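Local coordinates for periplasmic solute binding protein (Candidatus liberibacter, PDB 4CL2), which binds manganese or zinc ions in the periplasm, probably to deliver them to an ABC-type importer as other cluster 9 solute-binding proteins do, at residues K4-S10 / V26-V32; W167-E172 / I215-E221. All blocks are in the same frame, centred on the assembly; numbering follows the deposited sequence. Where two conformers were deposited one is given.

Interaction 1. Residues K4-S10 / V26-V32; sequences KKVVLSS and VTVTTLV. With SO4 (sulfate ion), chain B.
Strands 6-9 and 27-30, joined by helix 12-22, form the first beta-alpha-beta unit of the chain, and their pairing illustrates how a parallel ladder is built. Residues of 4-10 and 26-32 exchange backbone bonds in turn: Thr27 N gives to Lys5 O, Val7 N to Thr27 O at 2.9 Å, Thr29 N to Val7 O, Ser9 N to Thr29 O at 2.8 Å, and Leu31 N to Ser9 O. One more bond, from Val32 N to Ser10 O, carries the pairing past the corners at Ser10 and Leu31.

On the face bearing Val6, Leu8, Thr27 and Thr29, the tightest meeting is that of Leu8 with Thr29. The Thr29 hydroxyl lies between its own backbone N and carbonyl carbon (chi1 53°), which turns OG1 toward strand 6-9. There Leu8 CD1 comes to 3.3 Å from Thr29 OG1, the two side chains crossing at about a right angle; the same methyl also lies against Leu31 N and, more loosely, near Leu31 CB. The face of Val7 is apolar at its start, where Val7 CG2 touches Val26 CG2 at 3.7 Å. At the exposed beginning, the extended Lys4 chain crosses Thr27, its CE 3.8 Å from Thr27 OG1, while its NZ bonds to Asp24 O. A water lies 2.8 Å from Thr27 OG1.

Along the outer edge, Thr30 N points away from strand 6-9 and donates to sulfate O3 at 2.9 Å; the ion, probably from the crystallisation liquor, is also held by Lys50. Strand 27-30 is an outermost strand of the four-stranded parallel sheet, whereas 6-9 bonds on its other flank to strand 56-59. Helix 12-22 packs against Ser9 and Val28, and helix 111-128 against Lys5 and Val7.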
ATOM      1  N   LYS A   4     -16.181 -10.635 -22.442  1.00 38.59           N
ATOM      2  CA  LYS A   4     -15.071  -9.939 -21.727  1.00 35.88           C
ATOM      3  C   LYS A   4     -14.998 -10.316 -20.251  1.00 26.78           C
ATOM      4  O   LYS A   4     -15.958 -10.208 -19.502  1.00 27.59           O
ATOM      5  CB  LYS A   4     -15.240  -8.459 -21.845  1.00 36.96           C
ATOM      6  CG  LYS A   4     -14.041  -7.700 -21.393  1.00 30.74           C
ATOM      7  CD  LYS A   4     -14.003  -6.391 -22.149  1.00 34.67           C
ATOM      8  CE  LYS A   4     -12.892  -5.511 -21.696  1.00 33.50           C
ATOM      9  NZ  LYS A   4     -12.889  -4.167 -22.365  1.00 35.36           N
ATOM     10  N   LYS A   5     -13.834 -10.718 -19.834  1.00 23.59           N
ATOM     11  CA  LYS A   5     -13.633 -11.177 -18.468  1.00 22.25           C
ATOM     12  C   LYS A   5     -13.612  -9.983 -17.515  1.00 18.73           C
ATOM     13  O   LYS A   5     -13.331  -8.856 -17.896  1.00 18.65           O
ATOM     14  CB  LYS A   5     -12.303 -11.914 -18.405  1.00 23.09           C
ATOM     15  CG  LYS A   5     -12.456 -13.228 -19.173  1.00 30.51           C
ATOM     16  CD  LYS A   5     -11.198 -14.005 -19.243  1.00 34.06           C
ATOM     17  CE  LYS A   5     -11.302 -15.123 -20.283  1.00 38.16           C
ATOM     18  NZ  LYS A   5     -12.438 -16.028 -19.935  1.00 45.62           N
ATOM     19  N   VAL A   6     -13.977 -10.279 -16.254  1.00 18.60           N
ATOM     20  CA  VAL A   6     -14.126  -9.265 -15.213  1.00 16.93           C
ATOM     21  C   VAL A   6     -13.180  -9.672 -14.073  1.00 16.88           C
ATOM     22  O   VAL A   6     -13.161 -10.819 -13.643  1.00 15.50           O
ATOM     23  CB  VAL A   6     -15.598  -9.204 -14.695  1.00 17.13           C
ATOM     24  CG1 VAL A   6     -15.742  -8.186 -13.550  1.00 17.44           C
ATOM     25  CG2 VAL A   6     -16.538  -8.797 -15.781  1.00 19.34           C
ATOM     26  N   VAL A   7     -12.335  -8.762 -13.672  1.00 16.28           N
ATOM     27  CA  VAL A   7     -11.315  -9.007 -12.617  1.00 15.10           C
ATOM     28  C   VAL A   7     -11.592  -7.963 -11.512  1.00 15.07           C
ATOM     29  O   VAL A   7     -11.492  -6.737 -11.731  1.00 15.74           O
ATOM     30  CB  VAL A   7      -9.896  -8.832 -13.160  1.00 14.49           C
ATOM     31  CG1 VAL A   7      -8.900  -9.017 -12.043  1.00 14.96           C
ATOM     32  CG2 VAL A   7      -9.652  -9.813 -14.289  1.00 16.18           C
ATOM     33  N   LEU A   8     -11.979  -8.481 -10.352  1.00 13.84           N
ATOM     34  CA  LEU A   8     -12.319  -7.693  -9.154  1.00 14.06           C
ATOM     35  C   LEU A   8     -11.086  -7.590  -8.244  1.00 13.93           C
ATOM     36  O   LEU A   8     -10.549  -8.575  -7.764  1.00 13.98           O
ATOM     37  CB  LEU A   8     -13.520  -8.290  -8.426  1.00 14.40           C
ATOM     38  CG  LEU A   8     -13.831  -7.578  -7.110  1.00 15.18           C
ATOM     39  CD1 LEU A   8     -14.317  -6.143  -7.328  1.00 15.35           C
ATOM     40  CD2 LEU A   8     -14.904  -8.435  -6.375  1.00 15.92           C
ATOM     41  N   SER A   9     -10.636  -6.364  -8.007  0.50 12.48           N
ATOM     42  CA  SER A   9      -9.551  -6.068  -7.038  0.50 12.18           C
ATOM     43  C   SER A   9     -10.180  -5.652  -5.685  0.50 13.38           C
ATOM     44  O   SER A   9     -11.248  -5.043  -5.627  0.50 13.61           O
ATOM     45  CB  SER A   9      -8.645  -4.955  -7.573  0.50 12.33           C
ATOM     46  OG  SER A   9      -7.984  -5.300  -8.785  0.50 10.30           O
ATOM     47  N   SER A  10      -9.533  -6.036  -4.595  1.00 13.39           N
ATOM     48  CA  SER A  10     -10.076  -5.777  -3.269  1.00 11.78           C
ATOM     49  C   SER A  10     -10.112  -4.263  -2.957  1.00 13.40           C
ATOM     50  O   SER A  10     -11.018  -3.837  -2.251  1.00 14.73           O
ATOM     51  CB  SER A  10      -9.349  -6.566  -2.205  1.00 13.35           C
ATOM     52  OG  SER A  10      -7.982  -6.148  -2.105  1.00 13.95           O
ATOM     53  N   VAL A  26      -9.476  -6.775 -20.106  1.00 17.19           N
ATOM     54  CA  VAL A  26     -10.488  -7.225 -19.150  1.00 20.05           C
ATOM     55  C   VAL A  26     -11.113  -5.997 -18.495  1.00 20.08           C
ATOM     56  O   VAL A  26     -10.539  -4.899 -18.523  1.00 22.25           O
ATOM     57  CB  VAL A  26      -9.927  -8.162 -18.067  1.00 20.85           C
ATOM     58  CG1 VAL A  26      -9.218  -9.333 -18.690  1.00 25.25           C
ATOM     59  CG2 VAL A  26      -9.063  -7.418 -17.053  1.00 20.91           C
ATOM     60  N   THR A  27     -12.298  -6.193 -17.924  1.00 17.57           N
ATOM     61  CA  THR A  27     -12.927  -5.180 -17.107  1.00 19.99           C
ATOM     62  C   THR A  27     -12.400  -5.249 -15.700  1.00 21.63           C
ATOM     63  O   THR A  27     -12.513  -6.280 -15.084  1.00 18.91           O
ATOM     64  CB  THR A  27     -14.451  -5.370 -17.125  1.00 22.31           C
ATOM     65  OG1 THR A  27     -14.878  -5.273 -18.491  1.00 24.26           O
ATOM     66  CG2 THR A  27     -15.154  -4.304 -16.298  1.00 24.76           C
ATOM     67  N   VAL A  28     -11.773  -4.174 -15.205  1.00 17.22           N
ATOM     68  CA  VAL A  28     -11.216  -4.175 -13.871  1.00 18.55           C
ATOM     69  C   VAL A  28     -12.203  -3.412 -12.970  1.00 17.93           C
ATOM     70  O   VAL A  28     -12.595  -2.251 -13.256  1.00 20.38           O
ATOM     71  CB  VAL A  28      -9.829  -3.509 -13.867  1.00 23.55           C
ATOM     72  CG1 VAL A  28      -9.340  -3.317 -12.447  1.00 24.54           C
ATOM     73  CG2 VAL A  28      -8.843  -4.366 -14.649  1.00 22.79           C
ATOM     74  N   THR A  29     -12.628  -4.062 -11.923  1.00 15.72           N
ATOM     75  CA  THR A  29     -13.511  -3.497 -10.890  1.00 15.12           C
ATOM     76  C   THR A  29     -12.743  -3.475  -9.574  1.00 14.45           C
ATOM     77  O   THR A  29     -11.668  -4.155  -9.419  1.00 14.98           O
ATOM     78  CB  THR A  29     -14.782  -4.306 -10.783  1.00 16.38           C
ATOM     79  OG1 THR A  29     -14.462  -5.699 -10.590  1.00 14.51           O
ATOM     80  CG2 THR A  29     -15.645  -4.105 -12.028  1.00 19.55           C
ATOM     81  N   THR A  30     -13.296  -2.713  -8.633  1.00 16.86           N
ATOM     82  CA  THR A  30     -12.720  -2.537  -7.298  1.00 15.57           C
ATOM     83  C   THR A  30     -13.786  -2.640  -6.243  1.00 16.19           C
ATOM     84  O   THR A  30     -14.880  -2.059  -6.397  1.00 16.75           O
ATOM     85  CB  THR A  30     -12.035  -1.129  -7.220  1.00 19.06           C
ATOM     86  OG1 THR A  30     -11.026  -1.027  -8.235  1.00 19.55           O
ATOM     87  CG2 THR A  30     -11.434  -0.906  -5.852  1.00 19.50           C
ATOM     88  N   LEU A  31     -13.501  -3.342  -5.155  1.00 15.49           N
ATOM     89  CA  LEU A  31     -14.467  -3.453  -4.077  1.00 15.09           C
ATOM     90  C   LEU A  31     -14.402  -2.232  -3.147  1.00 18.82           C
ATOM     91  O   LEU A  31     -15.375  -1.519  -3.046  1.00 17.92           O
ATOM     92  CB  LEU A  31     -14.245  -4.729  -3.264  1.00 16.31           C
ATOM     93  CG  LEU A  31     -15.143  -5.002  -2.076  1.00 16.66           C
ATOM     94  CD1 LEU A  31     -16.574  -5.212  -2.548  1.00 20.84           C
ATOM     95  CD2 LEU A  31     -14.730  -6.257  -1.300  1.00 19.25           C
ATOM     96  N   VAL A  32     -13.265  -2.045  -2.480  1.00 17.86           N
ATOM     97  CA  VAL A  32     -13.105  -0.973  -1.495  1.00 15.40           C
ATOM     98  C   VAL A  32     -12.536   0.178  -2.304  1.00 17.49           C
ATOM     99  O   VAL A  32     -11.357   0.272  -2.593  1.00 17.38           O
ATOM    100  CB  VAL A  32     -12.148  -1.384  -0.328  1.00 15.86           C
ATOM    101  CG1 VAL A  32     -11.993  -0.198   0.637  1.00 18.48           C
ATOM    102  CG2 VAL A  32     -12.668  -2.619   0.369  1.00 16.26           C
TER
HETATM  103  S   SO4 B1276     -15.453  -0.061 -10.434  0.60 21.45           S
HETATM  104  O1  SO4 B1276     -15.171   1.117  -9.595  0.60 26.22           O
HETATM  105  O2  SO4 B1276     -16.742  -0.086 -11.167  0.60 30.83           O
HETATM  106  O3  SO4 B1276     -15.548  -1.138  -9.528  0.60 11.12           O
HETATM  107  O4  SO4 B1276     -14.407  -0.173 -11.455  0.60 28.57           O
HETATM  108  O   HOH W   1     -14.720  -2.798 -19.728  1.00 48.06           O

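Interaction 2. Residues W167-E172 / I215-E221; sequences WFVTSE and IKFIFSE. With MN (manganese (II) ion), chain L.
Glu221, on strand 217-221, reaches across to the corner that the chain turns at Ser171. From CB, a turn about the CB-CG bond (chi2 89°) folds the chain so that the carboxylate comes up to two successive backbone amides. OE2 accepts from Ser171 N at 2.9 Å through its syn lone pair and lies 3.4 Å from Thr170 CB; OE1 takes Glu172 N at 2.9 Å, also on the syn side, and bonds Asn224 too. This two-pronged grip fixes the carboxylate's rotation. Ser171 OG donates to Phe219 O.

Farther back, Phe219 N bonds to Val169 O, and a water bridges Val169 N and Phe217 O. Val169 CG1 packs on Ile218 CG1, and its CG2 on Ile215 CG2. Ile215 CD1 sits over one face of the Trp167 indole.

The extended Glu172 side chain carries OE2 to manganese at 2.3 Å, together with His106 and Asp247, the other protein ligands in this structure. Glu172 OE1 makes a longer contact with manganese, 2.7 Å, and OE2 also accepts from Asn193 N. The amide bonds, and a water joining Glu172 OE1 to Glu221 OE1, are consistent with a second-shell role for Glu221 at the metal site of this cluster 9 solute-binding protein.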
ATOM      1  N   TRP A 167      15.471   7.087   9.645  1.00 23.75           N
ATOM      2  CA  TRP A 167      14.247   6.743  10.390  1.00 25.06           C
ATOM      3  C   TRP A 167      13.074   7.198   9.590  1.00 22.74           C
ATOM      4  O   TRP A 167      13.054   8.357   9.117  1.00 29.83           O
ATOM      5  CB  TRP A 167      14.200   7.485  11.698  1.00 28.09           C
ATOM      6  CG  TRP A 167      15.174   7.000  12.676  1.00 28.66           C
ATOM      7  CD1 TRP A 167      16.408   7.495  12.916  1.00 31.55           C
ATOM      8  CD2 TRP A 167      14.991   5.916  13.566  1.00 27.54           C
ATOM      9  NE1 TRP A 167      17.015   6.772  13.874  1.00 35.95           N
ATOM     10  CE2 TRP A 167      16.167   5.784  14.292  1.00 33.40           C
ATOM     11  CE3 TRP A 167      13.946   5.037  13.808  1.00 33.40           C
ATOM     12  CZ2 TRP A 167      16.331   4.820  15.275  1.00 40.03           C
ATOM     13  CZ3 TRP A 167      14.108   4.076  14.788  1.00 36.19           C
ATOM     14  CH2 TRP A 167      15.284   3.970  15.494  1.00 37.95           C
ATOM     15  N   PHE A 168      12.081   6.329   9.459  1.00 19.99           N
ATOM     16  CA  PHE A 168      10.781   6.680   8.840  1.00 18.62           C
ATOM     17  C   PHE A 168       9.805   6.618  10.029  1.00 24.90           C
ATOM     18  O   PHE A 168       9.599   5.523  10.560  1.00 22.37           O
ATOM     19  CB  PHE A 168      10.305   5.702   7.805  1.00 19.75           C
ATOM     20  CG  PHE A 168      11.068   5.722   6.523  1.00 21.30           C
ATOM     21  CD1 PHE A 168      11.767   6.853   6.105  1.00 19.56           C
ATOM     22  CD2 PHE A 168      11.082   4.586   5.730  1.00 18.13           C
ATOM     23  CE1 PHE A 168      12.455   6.802   4.896  1.00 20.13           C
ATOM     24  CE2 PHE A 168      11.773   4.562   4.530  1.00 19.52           C
ATOM     25  CZ  PHE A 168      12.454   5.679   4.129  1.00 20.92           C
ATOM     26  N   VAL A 169       9.285   7.761  10.450  1.00 20.56           N
ATOM     27  CA  VAL A 169       8.368   7.842  11.639  1.00 22.78           C
ATOM     28  C   VAL A 169       6.978   8.359  11.245  1.00 20.21           C
ATOM     29  O   VAL A 169       6.830   9.416  10.684  1.00 19.26           O
ATOM     30  CB  VAL A 169       8.943   8.731  12.738  1.00 22.98           C
ATOM     31  CG1 VAL A 169       8.054   8.745  13.999  1.00 25.01           C
ATOM     32  CG2 VAL A 169      10.346   8.242  13.088  1.00 24.87           C
ATOM     33  N   THR A 170       6.002   7.527  11.474  1.00 18.57           N
ATOM     34  CA  THR A 170       4.674   7.759  10.938  1.00 18.27           C
ATOM     35  C   THR A 170       3.671   7.508  12.054  1.00 20.72           C
ATOM     36  O   THR A 170       4.053   7.186  13.187  1.00 19.46           O
ATOM     37  CB  THR A 170       4.331   6.859   9.770  1.00 19.64           C
ATOM     38  OG1 THR A 170       4.491   5.518  10.199  1.00 19.16           O
ATOM     39  CG2 THR A 170       5.218   7.116   8.577  1.00 21.00           C
ATOM     40  N   SER A 171       2.394   7.681  11.731  1.00 18.83           N
ATOM     41  CA  SER A 171       1.355   7.500  12.745  1.00 19.34           C
ATOM     42  C   SER A 171       0.971   6.002  12.693  1.00 18.47           C
ATOM     43  O   SER A 171       1.207   5.292  13.685  1.00 20.44           O
ATOM     44  CB  SER A 171       0.144   8.436  12.429  1.00 20.78           C
ATOM     45  OG  SER A 171       0.580   9.789  12.621  1.00 21.16           O
ATOM     46  N   GLU A 172       0.303   5.595  11.653  1.00 18.34           N
ATOM     47  CA  GLU A 172       0.124   4.164  11.366  1.00 20.66           C
ATOM     48  C   GLU A 172       1.443   3.536  10.929  1.00 19.94           C
ATOM     49  O   GLU A 172       2.288   4.209  10.348  1.00 16.84           O
ATOM     50  CB  GLU A 172      -0.890   3.971  10.229  1.00 21.72           C
ATOM     51  CG  GLU A 172      -1.376   2.532  10.105  1.00 21.33           C
ATOM     52  CD  GLU A 172      -2.204   2.284   8.848  1.00 25.10           C
ATOM     53  OE1 GLU A 172      -1.926   2.843   7.798  1.00 23.91           O
ATOM     54  OE2 GLU A 172      -3.088   1.474   8.862  1.00 27.21           O
ATOM     55  N   ILE A 215      15.306  12.148  16.504  1.00 37.91           N
ATOM     56  CA  ILE A 215      14.520  12.058  15.272  1.00 34.39           C
ATOM     57  C   ILE A 215      13.789  13.372  15.017  1.00 31.54           C
ATOM     58  O   ILE A 215      13.244  13.988  15.928  1.00 29.59           O
ATOM     59  CB  ILE A 215      13.557  10.871  15.333  1.00 38.28           C
ATOM     60  CG1 ILE A 215      14.379   9.581  15.490  1.00 42.03           C
ATOM     61  CG2 ILE A 215      12.724  10.868  14.073  1.00 36.82           C
ATOM     62  CD1 ILE A 215      13.612   8.351  15.886  1.00 38.77           C
ATOM     63  N   LYS A 216      13.836  13.839  13.774  1.00 29.00           N
ATOM     64  CA  LYS A 216      13.470  15.204  13.444  1.00 32.75           C
ATOM     65  C   LYS A 216      12.017  15.406  12.940  1.00 26.75           C
ATOM     66  O   LYS A 216      11.476  16.468  13.070  1.00 25.21           O
ATOM     67  CB  LYS A 216      14.421  15.690  12.342  1.00 42.68           C
ATOM     68  CG  LYS A 216      15.889  15.716  12.765  1.00 49.81           C
ATOM     69  CD  LYS A 216      16.126  16.730  13.846  1.00 53.27           C
ATOM     70  CE  LYS A 216      17.555  16.626  14.358  1.00 67.30           C
ATOM     71  NZ  LYS A 216      17.657  17.283  15.686  1.00 69.98           N
ATOM     72  N   PHE A 217      11.445  14.363  12.375  1.00 26.69           N
ATOM     73  CA  PHE A 217      10.118  14.434  11.734  1.00 23.80           C
ATOM     74  C   PHE A 217       9.242  13.236  12.033  1.00 22.54           C
ATOM     75  O   PHE A 217       9.693  12.048  12.078  1.00 24.48           O
ATOM     76  CB  PHE A 217      10.262  14.599  10.187  1.00 24.53           C
ATOM     77  CG  PHE A 217      10.763  15.961   9.783  1.00 28.04           C
ATOM     78  CD1 PHE A 217       9.877  17.010   9.579  1.00 30.46           C
ATOM     79  CD2 PHE A 217      12.116  16.163   9.608  1.00 34.27           C
ATOM     80  CE1 PHE A 217      10.352  18.267   9.222  1.00 38.23           C
ATOM     81  CE2 PHE A 217      12.620  17.418   9.266  1.00 33.83           C
ATOM     82  CZ  PHE A 217      11.732  18.472   9.090  1.00 36.39           C
ATOM     83  N   ILE A 218       7.949  13.539  12.137  1.00 21.90           N
ATOM     84  CA  ILE A 218       6.903  12.510  12.176  1.00 19.41           C
ATOM     85  C   ILE A 218       5.739  12.878  11.268  1.00 19.45           C
ATOM     86  O   ILE A 218       5.296  14.016  11.310  1.00 22.33           O
ATOM     87  CB  ILE A 218       6.398  12.238  13.653  1.00 19.86           C
ATOM     88  CG1 ILE A 218       5.270  11.177  13.671  1.00 19.40           C
ATOM     89  CG2 ILE A 218       6.039  13.536  14.336  1.00 23.93           C
ATOM     90  CD1 ILE A 218       4.944  10.671  15.089  1.00 21.79           C
ATOM     91  N   PHE A 219       5.257  11.930  10.480  1.00 18.84           N
ATOM     92  CA  PHE A 219       4.164  12.141   9.513  1.00 19.69           C
ATOM     93  C   PHE A 219       2.848  11.585  10.017  1.00 20.17           C
ATOM     94  O   PHE A 219       2.800  10.738  10.960  1.00 18.22           O
ATOM     95  CB  PHE A 219       4.464  11.427   8.219  1.00 21.26           C
ATOM     96  CG  PHE A 219       5.732  11.893   7.539  1.00 21.35           C
ATOM     97  CD1 PHE A 219       5.704  13.014   6.714  1.00 20.96           C
ATOM     98  CD2 PHE A 219       6.935  11.254   7.760  1.00 23.65           C
ATOM     99  CE1 PHE A 219       6.861  13.464   6.087  1.00 22.05           C
ATOM    100  CE2 PHE A 219       8.092  11.677   7.115  1.00 23.70           C
ATOM    101  CZ  PHE A 219       8.048  12.785   6.294  1.00 25.25           C
ATOM    102  N   SER A 220       1.775  12.089   9.455  1.00 18.72           N
ATOM    103  CA  SER A 220       0.490  11.373   9.455  1.00 18.94           C
ATOM    104  C   SER A 220       0.054  11.012   8.095  1.00 18.44           C
ATOM    105  O   SER A 220       0.784  11.236   7.128  1.00 18.04           O
ATOM    106  CB  SER A 220      -0.586  12.164  10.235  1.00 22.32           C
ATOM    107  OG  SER A 220      -0.920  13.386   9.538  1.00 22.97           O
ATOM    108  N   GLU A 221      -1.109  10.375   7.967  1.00 17.43           N
ATOM    109  CA  GLU A 221      -1.536   9.833   6.733  1.00 17.54           C
ATOM    110  C   GLU A 221      -2.959  10.264   6.328  1.00 19.42           C
ATOM    111  O   GLU A 221      -3.713  10.757   7.128  1.00 19.82           O
ATOM    112  CB  GLU A 221      -1.349   8.310   6.706  1.00 19.45           C
ATOM    113  CG  GLU A 221       0.103   7.892   7.039  1.00 23.53           C
ATOM    114  CD  GLU A 221       0.397   7.684   8.533  1.00 23.26           C
ATOM    115  OE1 GLU A 221      -0.297   6.965   9.156  1.00 22.88           O
ATOM    116  OE2 GLU A 221       1.350   8.235   9.059  1.00 20.81           O
TER
HETATM  117 MN    MN L1286      -3.532   0.900   6.701  0.50 44.99          MN
HETATM  118  O   HOH W   2      10.268  10.292   9.618  1.00 29.92           O
HETATM  119  O   HOH W   3      -2.002   5.467   7.549  1.00 26.09           O

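The two contacts lie on opposite sides of the chain's centre, 34 Å apart between centres and about 12 Å at their nearest atoms, and share no element. Interaction 1 is partly buried and belongs to a sheet border; it relies on a regular parallel backbone ladder, and its bound sulfate is probably incidental. Interaction 2 is buried. Its strands, running in broadly the same direction, cross at a larger angle (46° against 26°) and meet through one backbone bond plus side chains, chiefly a carboxylate taking backbone N-H groups. Distance from the metal accompanies this contrast: the side chain of Val32 in interaction 1 remains about 10 Å from manganese, whereas interaction 2 supplies a ligand directly.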